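Local coordinates for protein cytosine deaminase (Klebsiella pneumoniae, PDB 4R85) that catalyses the hydrolytic deamination of cytosine-type bases, including 5-methylcytosine, in an iron-containing active site of the amidohydrolase fold, at residues Glu78-Trp83 against Phe149-Ile154; Ala239-Ala244 against Ala306-Gln311; Gly74-Gly79 against Cys210-Asp215; Asp119-Ser124 against Glu155-Gly160; Cys270-Ile275 against Pro313-Gly318. All blocks are in the same frame, centred on the assembly; numbering follows the deposited sequence.

In the fold
Four of the five contacts, 1, 2, 3 and 5, touch the bound 5-methylcytosine, all at the loop end of the barrel. Contacts 1 and 3 share Glu-78 and Gly-79 and both use helix 76-87; their centres lie about 10 Å apart. Contact 2 holds two iron ligands. Its centre is about 8 Å from that of contact 5, and Ser-309 OG meets Glu-273 OE2 between them at 2.7 Å. Trp-314 of contact 5 reaches back to contacts 1 and 3, with NE1 3.1 Å from Leu-76 O. Contact 4 lies further out, with its centre about 24 Å from that of contact 5, and joins contact 1 through Trp-83 NE1 and Asp-119 OD1, 2.8 Å apart.

Contact 1 of 5, residues Glu78-Trp83 against Phe149-Ile154; sequences EGITRW and FPQEGI. With 17E (5-methylcytosine), chain G.
The amide of Gln-151 has one face against CG1 and CD1 of Ile-80 while it pairs with the pyrimidine through both of its polar atoms. Ile-80 CG1 is 3.6 Å from Gln-151 NE2, and CD1 of the same isoleucine also touches that nitrogen. The two side chains run obliquely past each other. In Gln-151 a turn of 70° at chi2 swings the amide to the ligand. Gln-151 OE1 accepts from N1 of 5-methylcytosine at 2.7 Å. Gln-151 NE2 donates to O2 of the ligand at 3.0 Å. Both bonds are nearly straight, at 172° and 169°. The Phe-149 ring turns its edge to the same ligand O2, with CZ 3.6 Å from it. The ring of Trp-83 approaches Gln-151 CG obliquely, with CD1 4.2 Å from it, while its NE1 bonds to Asp-119. Further out, one water donates to Ile-80 O and to Glu-152 OE1. Glu-152 also forms a salt bridge with Lys-87. The contact sets helix 76-87 against the loop after strand 143-149, at the mouth of the barrel. The isoleucine branch covers a face of the amide, and both in-plane polar atoms of the amide are turned to the base. Its paired donor and acceptor thus read the N1-H and C2=O edge of the pyrimidine.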
# COMPACT_ATOMS: atom_id res chain seq x y z
N GLU A 78 17.90 7.54 13.87
CA GLU A 78 18.41 8.61 13.02
C GLU A 78 17.32 9.67 12.82
O GLU A 78 17.61 10.85 12.77
CB GLU A 78 18.93 8.09 11.67
CG GLU A 78 19.51 9.23 10.82
CD GLU A 78 20.20 8.78 9.55
OE1 GLU A 78 20.54 9.67 8.74
OE2 GLU A 78 20.43 7.57 9.36
N GLY A 79 16.07 9.23 12.74
CA GLY A 79 14.96 10.16 12.60
C GLY A 79 14.94 11.18 13.72
O GLY A 79 14.76 12.38 13.48
N ILE A 80 15.13 10.71 14.95
CA ILE A 80 15.18 11.58 16.12
C ILE A 80 16.37 12.54 16.04
O ILE A 80 16.26 13.72 16.35
CB ILE A 80 15.25 10.75 17.41
CG1 ILE A 80 13.96 9.94 17.57
CG2 ILE A 80 15.51 11.67 18.63
CD1 ILE A 80 14.04 8.83 18.62
N THR A 81 17.51 12.02 15.59
CA THR A 81 18.69 12.88 15.40
C THR A 81 18.41 14.00 14.40
O THR A 81 18.76 15.16 14.64
CB THR A 81 19.90 12.07 14.94
OG1 THR A 81 20.26 11.15 15.97
CG2 THR A 81 21.09 13.00 14.63
N ARG A 82 17.76 13.66 13.29
CA ARG A 82 17.49 14.64 12.25
C ARG A 82 16.47 15.67 12.73
O ARG A 82 16.58 16.86 12.41
CB ARG A 82 16.97 13.96 10.98
CG ARG A 82 17.96 13.01 10.33
CD ARG A 82 19.14 13.75 9.68
NE ARG A 82 20.19 12.78 9.36
CZ ARG A 82 21.39 12.76 9.94
NH1 ARG A 82 22.26 11.82 9.59
NH2 ARG A 82 21.73 13.67 10.84
N TRP A 83 15.48 15.20 13.48
CA TRP A 83 14.45 16.07 14.02
C TRP A 83 15.08 17.05 15.00
O TRP A 83 14.72 18.23 15.03
CB TRP A 83 13.36 15.25 14.72
CG TRP A 83 12.34 16.10 15.43
CD1 TRP A 83 12.01 16.03 16.76
CD2 TRP A 83 11.53 17.14 14.86
NE1 TRP A 83 11.04 16.96 17.05
CE2 TRP A 83 10.73 17.65 15.90
CE3 TRP A 83 11.41 17.69 13.58
CZ2 TRP A 83 9.81 18.69 15.70
CZ3 TRP A 83 10.49 18.72 13.38
CH2 TRP A 83 9.71 19.21 14.43
N PHE A 149 4.05 15.21 23.69
CA PHE A 149 4.89 14.06 23.37
C PHE A 149 6.34 14.43 23.67
O PHE A 149 6.89 15.33 23.04
CB PHE A 149 4.73 13.74 21.88
CG PHE A 149 5.72 12.72 21.35
CD1 PHE A 149 5.87 11.48 21.97
CD2 PHE A 149 6.48 12.99 20.23
CE1 PHE A 149 6.77 10.55 21.49
CE2 PHE A 149 7.38 12.06 19.74
CZ PHE A 149 7.53 10.84 20.36
N PRO A 150 6.95 13.76 24.66
CA PRO A 150 8.33 14.08 25.05
C PRO A 150 9.31 13.26 24.21
O PRO A 150 9.83 12.26 24.69
CB PRO A 150 8.39 13.65 26.51
CG PRO A 150 7.42 12.46 26.56
CD PRO A 150 6.34 12.73 25.53
N GLN A 151 9.55 13.69 22.97
CA GLN A 151 10.37 12.94 22.02
C GLN A 151 11.70 12.45 22.58
O GLN A 151 12.11 11.31 22.33
CB GLN A 151 10.65 13.78 20.78
CG GLN A 151 11.59 13.13 19.78
CD GLN A 151 10.94 11.95 19.08
OE1 GLN A 151 10.29 12.12 18.05
NE2 GLN A 151 11.10 10.76 19.64
N GLU A 152 12.39 13.30 23.32
CA GLU A 152 13.72 12.90 23.79
C GLU A 152 13.71 12.35 25.22
O GLU A 152 14.75 12.21 25.85
CB GLU A 152 14.72 14.05 23.59
CG GLU A 152 14.86 14.35 22.10
CD GLU A 152 15.96 15.32 21.77
OE1 GLU A 152 15.72 16.21 20.92
OE2 GLU A 152 17.06 15.20 22.35
N GLY A 153 12.52 12.02 25.70
CA GLY A 153 12.39 11.38 27.00
C GLY A 153 11.94 12.33 28.09
O GLY A 153 12.26 13.53 28.07
N ILE A 154 11.19 11.79 29.04
CA ILE A 154 10.80 12.53 30.23
C ILE A 154 11.95 12.56 31.25
O ILE A 154 12.30 13.62 31.78
CB ILE A 154 9.56 11.87 30.89
CG1 ILE A 154 8.37 11.97 29.94
CG2 ILE A 154 9.25 12.51 32.23
CD1 ILE A 154 7.12 11.27 30.43
N1 17E G . 8.98 10.10 16.79
C2 17E G . 8.91 8.84 17.25
O2 17E G . 9.50 8.53 18.45
N3 17E G . 8.28 7.89 16.57
C4 17E G . 7.70 8.16 15.39
N4 17E G . 7.02 7.13 14.66
C5 17E G . 7.75 9.46 14.87
C6 17E G . 8.41 10.43 15.62
CM5 17E G . 7.10 9.79 13.56
O HOH W 1 14.56 15.01 18.57

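Contact 2 of 5, residues Ala239-Ala244 against Ala306-Gln311; sequences ASHTCA and AQDSIQ. With FE2 (Fe (II) ion), chain H; 17E (5-methylcytosine), chain G.
The segments come no nearer than 9.6 Å between CA atoms, at His-241 and Asp-308, and both of these residues have positive phi. Their side chains bridge the gap and meet at iron. His-241 NE2 binds the metal at 2.5 Å, with the iron in the plane of the imidazole at its edge. Asp-308 OD2 binds it at 2.3 Å. Asp-308 OD1 lies at the edge of the imidazole, 3.3 Å from His-241 CE1. Ring and carboxylate planes are 63° apart. This is the metal centre of an amidohydrolase barrel: His-241 follows strand 237-240, Asp-308 follows strand 303-305, and His-56, His-58 and His-209 complete the site. With CG anti to the backbone N (chi1 -161°), Asp-308 swings its carboxylate toward His-241. Its two oxygens then divide their work. While OD2 holds the metal, Asp-308 OD1 accepts from the amino nitrogen N4 of 5-methylcytosine at 2.7 Å, a bond bent to 140°. His-241 NE2 is 3.5 Å from the same ligand N4. Ser-309 OG packs on the ligand methyl CM5 at 3.2 Å and is hydrogen-bonded to Asp-312.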
# COMPACT_ATOMS: atom_id res chain seq x y z
N ALA A 239 -2.24 2.99 23.71
CA ALA A 239 -0.85 2.62 23.45
C ALA A 239 -0.62 2.67 21.94
O ALA A 239 -1.26 1.94 21.18
CB ALA A 239 -0.57 1.21 23.99
N SER A 240 0.30 3.53 21.51
CA SER A 240 0.62 3.64 20.09
C SER A 240 1.93 2.91 19.82
O SER A 240 2.78 2.83 20.71
CB SER A 240 0.76 5.11 19.69
OG SER A 240 -0.50 5.79 19.70
N HIS A 241 2.08 2.36 18.62
CA HIS A 241 3.37 1.77 18.20
C HIS A 241 3.87 0.70 19.14
O HIS A 241 5.00 0.78 19.63
CB HIS A 241 4.50 2.80 18.19
CG HIS A 241 4.33 3.94 17.24
ND1 HIS A 241 4.37 3.78 15.88
CD2 HIS A 241 4.19 5.27 17.47
CE1 HIS A 241 4.24 4.96 15.30
NE2 HIS A 241 4.13 5.88 16.24
N THR A 242 3.05 -0.29 19.42
CA THR A 242 3.51 -1.40 20.24
C THR A 242 4.23 -2.40 19.35
O THR A 242 3.92 -3.58 19.38
CB THR A 242 2.31 -2.05 20.98
OG1 THR A 242 1.27 -2.36 20.04
CG2 THR A 242 1.77 -1.06 22.01
N CYS A 243 5.21 -1.91 18.57
CA CYS A 243 5.91 -2.75 17.60
C CYS A 243 6.58 -3.97 18.22
O CYS A 243 6.61 -5.06 17.62
CB CYS A 243 6.96 -1.92 16.85
SG CYS A 243 6.25 -0.47 16.02
N ALA A 244 7.14 -3.80 19.41
CA ALA A 244 7.78 -4.92 20.10
C ALA A 244 6.84 -6.12 20.30
O ALA A 244 7.29 -7.27 20.34
CB ALA A 244 8.36 -4.46 21.45
N ALA A 306 -3.25 4.34 11.70
CA ALA A 306 -2.95 5.76 11.58
C ALA A 306 -1.78 6.00 10.64
O ALA A 306 -0.97 5.11 10.39
CB ALA A 306 -2.63 6.33 12.96
N GLN A 307 -1.69 7.22 10.12
CA GLN A 307 -0.62 7.58 9.19
C GLN A 307 0.73 7.85 9.85
O GLN A 307 1.76 7.53 9.28
CB GLN A 307 -1.04 8.78 8.32
CG GLN A 307 -2.21 8.44 7.40
CD GLN A 307 -2.78 9.64 6.68
OE1 GLN A 307 -2.20 10.14 5.72
NE2 GLN A 307 -3.93 10.11 7.14
N ASP A 308 0.71 8.46 11.04
CA ASP A 308 1.93 8.79 11.80
C ASP A 308 2.69 9.99 11.21
O ASP A 308 2.81 11.04 11.84
CB ASP A 308 2.86 7.57 11.92
CG ASP A 308 3.86 7.70 13.04
OD1 ASP A 308 4.98 7.15 12.95
OD2 ASP A 308 3.52 8.37 14.02
N SER A 309 3.18 9.83 9.99
CA SER A 309 4.04 10.84 9.37
C SER A 309 3.59 11.22 7.98
O SER A 309 3.16 10.38 7.21
CB SER A 309 5.46 10.31 9.26
OG SER A 309 6.07 10.21 10.53
N ILE A 310 3.74 12.50 7.65
CA ILE A 310 3.68 12.93 6.27
C ILE A 310 4.91 13.78 5.95
O ILE A 310 5.06 14.89 6.46
CB ILE A 310 2.37 13.68 5.97
CG1 ILE A 310 1.18 12.71 6.11
CG2 ILE A 310 2.41 14.30 4.58
CD1 ILE A 310 -0.19 13.30 5.75
N GLN A 311 5.79 13.21 5.12
CA GLN A 311 7.01 13.86 4.65
C GLN A 311 7.84 14.47 5.77
O GLN A 311 8.12 15.67 5.76
CB GLN A 311 6.67 14.91 3.59
CG GLN A 311 5.96 14.34 2.37
CD GLN A 311 5.57 15.41 1.37
OE1 GLN A 311 4.41 15.83 1.32
NE2 GLN A 311 6.52 15.85 0.56
FE FE2 H . 4.18 8.38 16.24
N1 17E G . 8.98 10.10 16.79
C2 17E G . 8.91 8.84 17.25
O2 17E G . 9.50 8.53 18.45
N3 17E G . 8.28 7.89 16.57
C4 17E G . 7.70 8.16 15.39
N4 17E G . 7.02 7.13 14.66
C5 17E G . 7.75 9.46 14.87
C6 17E G . 8.41 10.43 15.62
CM5 17E G . 7.10 9.79 13.56

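Contact 3 of 5, residues Gly74-Gly79 against Cys210-Asp215; sequences GTLFEG and CDEIDD. With 17E (5-methylcytosine), chain G.
Glu-212 OE1 accepts from the amino nitrogen N4 of 5-methylcytosine at 2.8 Å, with an N-H...O angle of 154°. The other carboxylate oxygen, Glu-212 OE2, is also 2.8 Å from N3 of the ligand. Leu-76 meets this glutamate across the contact. Its CD2 touches the backbone oxygen of Glu-212 at 3.3 Å. Its other methyl, CD1, lies 3.8 Å from Glu-212 OE2 and 3.4 Å from ligand N3. One leucine thus spans the glutamate and the base. Glu-212 is extended along its whole length, from a chi1 of -167° to the carboxylate. This carries the group from the loop after strand 205-209 into the pocket. A more open contact lies beside it. Phe-77 CZ meets Ile-213 CD1 at 4.0 Å, with the methyl at the ring edge and the side chains crossing at about a right angle. Helix 76-87 starts here. Thr-75 is its N-cap, and its OG1 accepts from Glu-78 N at 3.1 Å. The contact therefore joins the first turn of this helix to a loop of the amidohydrolase barrel, at the N3 and amino edge of the base. The carboxylate faces that edge with both oxygens, OE1 by a hydrogen bond and OE2 by its close approach to N3.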
# COMPACT_ATOMS: atom_id res chain seq x y z
N GLY A 74 16.99 5.15 7.49
CA GLY A 74 15.58 4.86 7.61
C GLY A 74 15.20 4.26 8.96
O GLY A 74 14.33 3.38 9.03
N THR A 75 15.86 4.72 10.02
CA THR A 75 15.60 4.23 11.37
C THR A 75 14.92 5.28 12.25
O THR A 75 15.01 6.49 11.98
CB THR A 75 16.87 3.75 12.09
OG1 THR A 75 17.79 4.84 12.26
CG2 THR A 75 17.56 2.64 11.30
N LEU A 76 14.24 4.79 13.28
CA LEU A 76 13.64 5.64 14.29
C LEU A 76 14.71 6.56 14.88
O LEU A 76 14.49 7.76 15.05
CB LEU A 76 13.04 4.79 15.41
CG LEU A 76 12.54 5.56 16.63
CD1 LEU A 76 11.39 6.48 16.23
CD2 LEU A 76 12.12 4.60 17.75
N PHE A 77 15.86 5.99 15.20
CA PHE A 77 16.88 6.73 15.94
C PHE A 77 17.56 7.82 15.13
O PHE A 77 17.77 8.92 15.64
CB PHE A 77 17.91 5.78 16.56
CG PHE A 77 17.28 4.67 17.36
CD1 PHE A 77 17.45 3.35 16.99
CD2 PHE A 77 16.47 4.96 18.45
CE1 PHE A 77 16.84 2.33 17.72
CE2 PHE A 77 15.86 3.96 19.17
CZ PHE A 77 16.05 2.63 18.81
N GLU A 78 17.90 7.54 13.87
CA GLU A 78 18.41 8.61 13.02
C GLU A 78 17.32 9.67 12.82
O GLU A 78 17.61 10.85 12.77
CB GLU A 78 18.93 8.09 11.67
CG GLU A 78 19.51 9.23 10.82
CD GLU A 78 20.20 8.78 9.55
OE1 GLU A 78 20.54 9.67 8.74
OE2 GLU A 78 20.43 7.57 9.36
N GLY A 79 16.07 9.23 12.74
CA GLY A 79 14.96 10.16 12.60
C GLY A 79 14.94 11.18 13.72
O GLY A 79 14.76 12.38 13.48
N CYS A 210 4.73 3.52 22.78
CA CYS A 210 4.96 2.57 23.84
C CYS A 210 6.20 1.70 23.71
O CYS A 210 7.11 1.76 24.53
CB CYS A 210 3.69 1.75 24.09
SG CYS A 210 3.80 0.96 25.65
N ASP A 211 6.25 0.87 22.68
CA ASP A 211 7.42 0.01 22.50
C ASP A 211 7.77 -0.00 21.01
O ASP A 211 7.64 -1.03 20.34
CB ASP A 211 7.12 -1.41 23.01
CG ASP A 211 6.99 -1.48 24.54
OD1 ASP A 211 5.87 -1.75 25.05
OD2 ASP A 211 8.01 -1.27 25.25
N GLU A 212 8.19 1.15 20.50
CA GLU A 212 8.41 1.31 19.06
C GLU A 212 9.82 0.85 18.71
O GLU A 212 10.68 1.64 18.32
CB GLU A 212 8.17 2.76 18.61
CG GLU A 212 8.08 2.89 17.07
CD GLU A 212 7.88 4.31 16.56
OE1 GLU A 212 7.67 4.46 15.33
OE2 GLU A 212 7.92 5.27 17.36
N ILE A 213 10.06 -0.44 18.90
CA ILE A 213 11.40 -1.00 18.76
C ILE A 213 11.23 -2.50 18.58
O ILE A 213 10.20 -3.04 18.99
CB ILE A 213 12.27 -0.65 19.99
CG1 ILE A 213 13.74 -1.01 19.77
CG2 ILE A 213 11.72 -1.32 21.25
CD1 ILE A 213 14.65 -0.51 20.90
N ASP A 214 12.19 -3.17 17.96
CA ASP A 214 12.04 -4.59 17.68
C ASP A 214 12.56 -5.50 18.80
O ASP A 214 12.56 -6.72 18.65
CB ASP A 214 12.68 -4.96 16.33
CG ASP A 214 11.89 -4.44 15.13
OD1 ASP A 214 12.53 -3.97 14.16
OD2 ASP A 214 10.63 -4.50 15.15
N ASP A 215 12.96 -4.90 19.91
CA ASP A 215 13.50 -5.63 21.06
C ASP A 215 12.39 -6.39 21.80
O ASP A 215 11.52 -5.77 22.39
CB ASP A 215 14.16 -4.62 22.00
CG ASP A 215 14.81 -5.26 23.22
OD1 ASP A 215 15.26 -4.51 24.11
OD2 ASP A 215 14.87 -6.51 23.31
N1 17E G . 8.98 10.10 16.79
C2 17E G . 8.91 8.84 17.25
O2 17E G . 9.50 8.53 18.45
N3 17E G . 8.28 7.89 16.57
C4 17E G . 7.70 8.16 15.39
N4 17E G . 7.02 7.13 14.66
C5 17E G . 7.75 9.46 14.87
C6 17E G . 8.41 10.43 15.62
CM5 17E G . 7.10 9.79 13.56

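Contact 4 of 5, residues Asp119-Ser124 against Glu155-Gly160; sequences DVTDPS and ESYPNG
Tyr-157 and Thr-121 bury most of this contact, with Pro-123 at its margin. Thr-121 CB sits above the middle of the tyrosine ring, 3.6 Å from its centroid and 8° off the ring normal. This is a CH-pi contact over the face. The methyl CG2 of Thr-121 lies over the CG and CD1 side of the same ring. Pro-158 CD covers the opposite face, toward the rim, so the ring is held between a threonine and its own neighbour in sequence. A first torsion of -173° turns the ring of Tyr-157 away from its own backbone N and sends it across to the other loop. Its hydroxyl touches Pro-123, with OH 3.4 Å from CD. One water links the loops as well. It donates to Thr-121 O at 2.9 Å and bonds to Tyr-157 OH at 2.7 Å. Thr-121 O also accepts from Lys-87. Asp-119 OD2 accepts from Thr-121 N at 2.9 Å, an Asx turn. The hydroxyl of Thr-121 lies between Asp-119 of its own loop and Glu-152 N of the other, and accepts from that nitrogen. Tyr-157 opens a type II turn that ends at Gly-160, where helix 160-170 begins. The contact thus packs the loop after strand 111-119 on the loop after strand 143-149, two adjacent parallel strands of the barrel. Apolar packing over the ring face joins the loops, while the threonine hydroxyl is bonded to Glu-152 N and water links the tyrosine hydroxyl to a backbone carbonyl.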
# COMPACT_ATOMS: atom_id res chain seq x y z
N ASP A 119 6.19 17.49 19.89
CA ASP A 119 7.39 17.30 20.70
C ASP A 119 7.52 18.42 21.73
O ASP A 119 7.62 19.59 21.37
CB ASP A 119 8.62 17.23 19.78
CG ASP A 119 9.93 17.01 20.52
OD1 ASP A 119 10.98 17.08 19.85
OD2 ASP A 119 9.92 16.76 21.75
N VAL A 120 7.48 18.06 23.01
CA VAL A 120 7.60 19.06 24.08
C VAL A 120 8.97 19.01 24.75
O VAL A 120 9.23 19.74 25.70
CB VAL A 120 6.48 18.93 25.14
CG1 VAL A 120 5.10 19.12 24.49
CG2 VAL A 120 6.54 17.58 25.85
N THR A 121 9.87 18.16 24.25
CA THR A 121 11.27 18.26 24.65
C THR A 121 11.92 19.34 23.78
O THR A 121 12.82 19.09 22.98
CB THR A 121 12.02 16.91 24.59
OG1 THR A 121 11.80 16.28 23.32
CG2 THR A 121 11.53 15.99 25.72
N ASP A 122 11.39 20.54 23.94
CA ASP A 122 11.84 21.74 23.23
C ASP A 122 11.54 22.87 24.20
O ASP A 122 10.38 23.18 24.47
CB ASP A 122 11.07 21.89 21.91
CG ASP A 122 11.54 23.10 21.08
OD1 ASP A 122 12.24 23.97 21.63
OD2 ASP A 122 11.21 23.18 19.87
N PRO A 123 12.59 23.48 24.76
CA PRO A 123 12.39 24.49 25.81
C PRO A 123 11.58 25.70 25.34
O PRO A 123 11.04 26.42 26.18
CB PRO A 123 13.83 24.90 26.17
CG PRO A 123 14.65 23.70 25.81
CD PRO A 123 14.01 23.16 24.56
N SER A 124 11.47 25.91 24.03
CA SER A 124 10.69 27.04 23.51
C SER A 124 9.20 26.72 23.46
O SER A 124 8.36 27.64 23.46
CB SER A 124 11.18 27.42 22.10
OG SER A 124 10.86 26.39 21.18
N GLU A 155 12.53 11.40 31.52
CA GLU A 155 13.54 11.29 32.56
C GLU A 155 14.93 11.53 32.00
O GLU A 155 15.88 11.71 32.75
CB GLU A 155 13.51 9.88 33.20
CG GLU A 155 12.13 9.34 33.52
CD GLU A 155 11.49 10.00 34.75
OE1 GLU A 155 10.68 9.34 35.42
OE2 GLU A 155 11.80 11.18 35.05
N SER A 156 15.04 11.53 30.68
CA SER A 156 16.33 11.49 30.00
C SER A 156 16.70 12.81 29.31
O SER A 156 17.76 12.93 28.70
CB SER A 156 16.34 10.33 28.98
OG SER A 156 15.83 9.12 29.55
N TYR A 157 15.80 13.79 29.41
CA TYR A 157 15.98 15.11 28.79
C TYR A 157 15.92 16.16 29.90
O TYR A 157 15.14 16.01 30.83
CB TYR A 157 14.85 15.36 27.79
CG TYR A 157 15.01 16.61 26.96
CD1 TYR A 157 14.35 17.79 27.31
CD2 TYR A 157 15.81 16.61 25.82
CE1 TYR A 157 14.50 18.94 26.55
CE2 TYR A 157 15.97 17.77 25.06
CZ TYR A 157 15.30 18.92 25.43
OH TYR A 157 15.44 20.06 24.68
N PRO A 158 16.76 17.21 29.81
CA PRO A 158 16.78 18.26 30.85
C PRO A 158 15.38 18.83 31.11
O PRO A 158 14.71 19.27 30.18
CB PRO A 158 17.69 19.34 30.26
CG PRO A 158 18.56 18.61 29.30
CD PRO A 158 17.74 17.49 28.74
N ASN A 159 14.96 18.81 32.38
CA ASN A 159 13.67 19.37 32.79
C ASN A 159 12.47 18.72 32.10
O ASN A 159 11.41 19.35 31.96
CB ASN A 159 13.68 20.87 32.55
CG ASN A 159 14.96 21.51 33.04
OD1 ASN A 159 15.75 22.04 32.25
ND2 ASN A 159 15.18 21.43 34.34
N GLY A 160 12.63 17.48 31.65
CA GLY A 160 11.56 16.77 30.98
C GLY A 160 10.22 16.79 31.70
O GLY A 160 9.17 16.99 31.07
O HOH W 2 15.39 20.01 22.02

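Contact 5 of 5, residues Cys270-Ile275 against Pro313-Gly318; sequences CPTESI and PWYPLG. With 17E (5-methylcytosine), chain G.
This is a buried packing contact at the ligand end of the barrel, between helix 271-277 and the loop that follows strand 303-305. Glu-273 carries it. Its carboxylate abuts the CB atoms of two successive aromatic residues, one oxygen to each: OE1 is 3.4 Å from Tyr-315 CB, and OE2 is 3.5 Å from Trp-314 CB. The carboxylate plane is tilted 34° from the tyrosine ring and 42° from the indole. A bend at chi2 (98°) turns the group to these neighbours. Glu-273 OE2 is also hydrogen-bonded to Ser-309 and lies 3.5 Å from the ligand methyl CM5. Thr-272 CB meets Tyr-315 OH at 3.8 Å. That hydroxyl is hydrogen-bonded to Arg-324 and to His-331 of the second subunit, which brings the dimer interface close to the pocket. Trp-314 turns its indole away from residues 270-275 and lays one face against the base. Ligand C6 is 3.2 Å above the ring plane, over its centre, and Pro-313 packs on the opposite face toward the rim. The indole NE1 bonds to Leu-76 O. The arrangement belongs to the substrate pocket of an amidohydrolase barrel, with an indole face against the pyrimidine and Glu-273 beside its methyl group.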
# COMPACT_ATOMS: atom_id res chain seq x y z
N CYS A 270 0.56 1.91 13.14
CA CYS A 270 0.91 2.73 11.98
C CYS A 270 1.69 1.87 10.99
O CYS A 270 2.93 1.94 10.93
CB CYS A 270 1.75 3.93 12.40
SG CYS A 270 0.95 5.00 13.63
N PRO A 271 0.97 1.05 10.21
CA PRO A 271 1.62 0.00 9.41
C PRO A 271 2.58 0.50 8.33
O PRO A 271 3.60 -0.14 8.14
CB PRO A 271 0.43 -0.76 8.79
CG PRO A 271 -0.71 0.21 8.83
CD PRO A 271 -0.50 1.01 10.08
N THR A 272 2.27 1.59 7.63
CA THR A 272 3.22 2.07 6.63
C THR A 272 4.48 2.58 7.31
O THR A 272 5.58 2.40 6.80
CB THR A 272 2.64 3.18 5.71
OG1 THR A 272 2.21 4.30 6.49
CG2 THR A 272 1.47 2.64 4.90
N GLU A 273 4.33 3.20 8.47
CA GLU A 273 5.49 3.75 9.15
C GLU A 273 6.35 2.62 9.70
O GLU A 273 7.58 2.61 9.54
CB GLU A 273 5.08 4.67 10.29
CG GLU A 273 6.23 5.48 10.84
CD GLU A 273 6.28 6.88 10.25
OE1 GLU A 273 5.49 7.18 9.32
OE2 GLU A 273 7.09 7.69 10.73
N SER A 274 5.70 1.65 10.32
CA SER A 274 6.43 0.57 10.98
C SER A 274 7.11 -0.37 10.01
O SER A 274 8.22 -0.83 10.27
CB SER A 274 5.51 -0.17 11.95
OG SER A 274 5.21 0.71 13.03
N ILE A 275 6.48 -0.65 8.87
CA ILE A 275 7.12 -1.49 7.88
C ILE A 275 8.40 -0.80 7.36
O ILE A 275 9.37 -1.46 6.98
CB ILE A 275 6.17 -1.86 6.72
CG1 ILE A 275 6.72 -3.05 5.93
CG2 ILE A 275 5.89 -0.66 5.83
CD1 ILE A 275 6.54 -4.38 6.67
N PRO A 313 11.04 13.72 9.18
CA PRO A 313 12.37 13.10 9.24
C PRO A 313 12.36 11.56 9.30
O PRO A 313 13.40 10.95 9.06
CB PRO A 313 12.95 13.64 10.55
CG PRO A 313 12.21 14.91 10.81
CD PRO A 313 10.82 14.66 10.30
N TRP A 314 11.21 10.95 9.60
CA TRP A 314 11.12 9.50 9.74
C TRP A 314 10.60 8.81 8.48
O TRP A 314 10.90 7.64 8.23
CB TRP A 314 10.24 9.11 10.93
CG TRP A 314 10.84 9.49 12.24
CD1 TRP A 314 11.68 8.73 13.01
CD2 TRP A 314 10.66 10.73 12.93
NE1 TRP A 314 12.03 9.43 14.14
CE2 TRP A 314 11.43 10.66 14.12
CE3 TRP A 314 9.93 11.90 12.66
CZ2 TRP A 314 11.49 11.72 15.04
CZ3 TRP A 314 9.99 12.96 13.58
CH2 TRP A 314 10.77 12.86 14.75
N TYR A 315 9.83 9.53 7.68
CA TYR A 315 9.07 8.91 6.60
C TYR A 315 8.88 9.88 5.43
O TYR A 315 8.27 10.93 5.59
CB TYR A 315 7.72 8.46 7.16
CG TYR A 315 6.81 7.75 6.18
CD1 TYR A 315 5.75 8.41 5.58
CD2 TYR A 315 7.01 6.41 5.87
CE1 TYR A 315 4.90 7.76 4.70
CE2 TYR A 315 6.16 5.74 4.98
CZ TYR A 315 5.11 6.42 4.40
OH TYR A 315 4.27 5.78 3.52
N PRO A 316 9.42 9.54 4.25
CA PRO A 316 9.49 10.55 3.18
C PRO A 316 8.22 10.68 2.35
O PRO A 316 8.13 11.61 1.54
CB PRO A 316 10.66 10.05 2.31
CG PRO A 316 10.67 8.55 2.51
CD PRO A 316 10.17 8.31 3.93
N LEU A 317 7.26 9.79 2.54
CA LEU A 317 6.03 9.83 1.75
C LEU A 317 4.85 10.37 2.55
O LEU A 317 5.05 11.10 3.53
CB LEU A 317 5.74 8.45 1.15
CG LEU A 317 6.79 7.98 0.13
CD1 LEU A 317 6.50 6.55 -0.32
CD2 LEU A 317 6.84 8.91 -1.07
N GLY A 318 3.63 10.05 2.13
CA GLY A 318 2.43 10.52 2.82
C GLY A 318 1.62 11.51 2.00
O GLY A 318 2.19 12.41 1.37
N1 17E G . 8.98 10.10 16.79
C2 17E G . 8.91 8.84 17.25
O2 17E G . 9.50 8.53 18.45
N3 17E G . 8.28 7.89 16.57
C4 17E G . 7.70 8.16 15.39
N4 17E G . 7.02 7.13 14.66
C5 17E G . 7.75 9.46 14.87
C6 17E G . 8.41 10.43 15.62
CM5 17E G . 7.10 9.79 13.56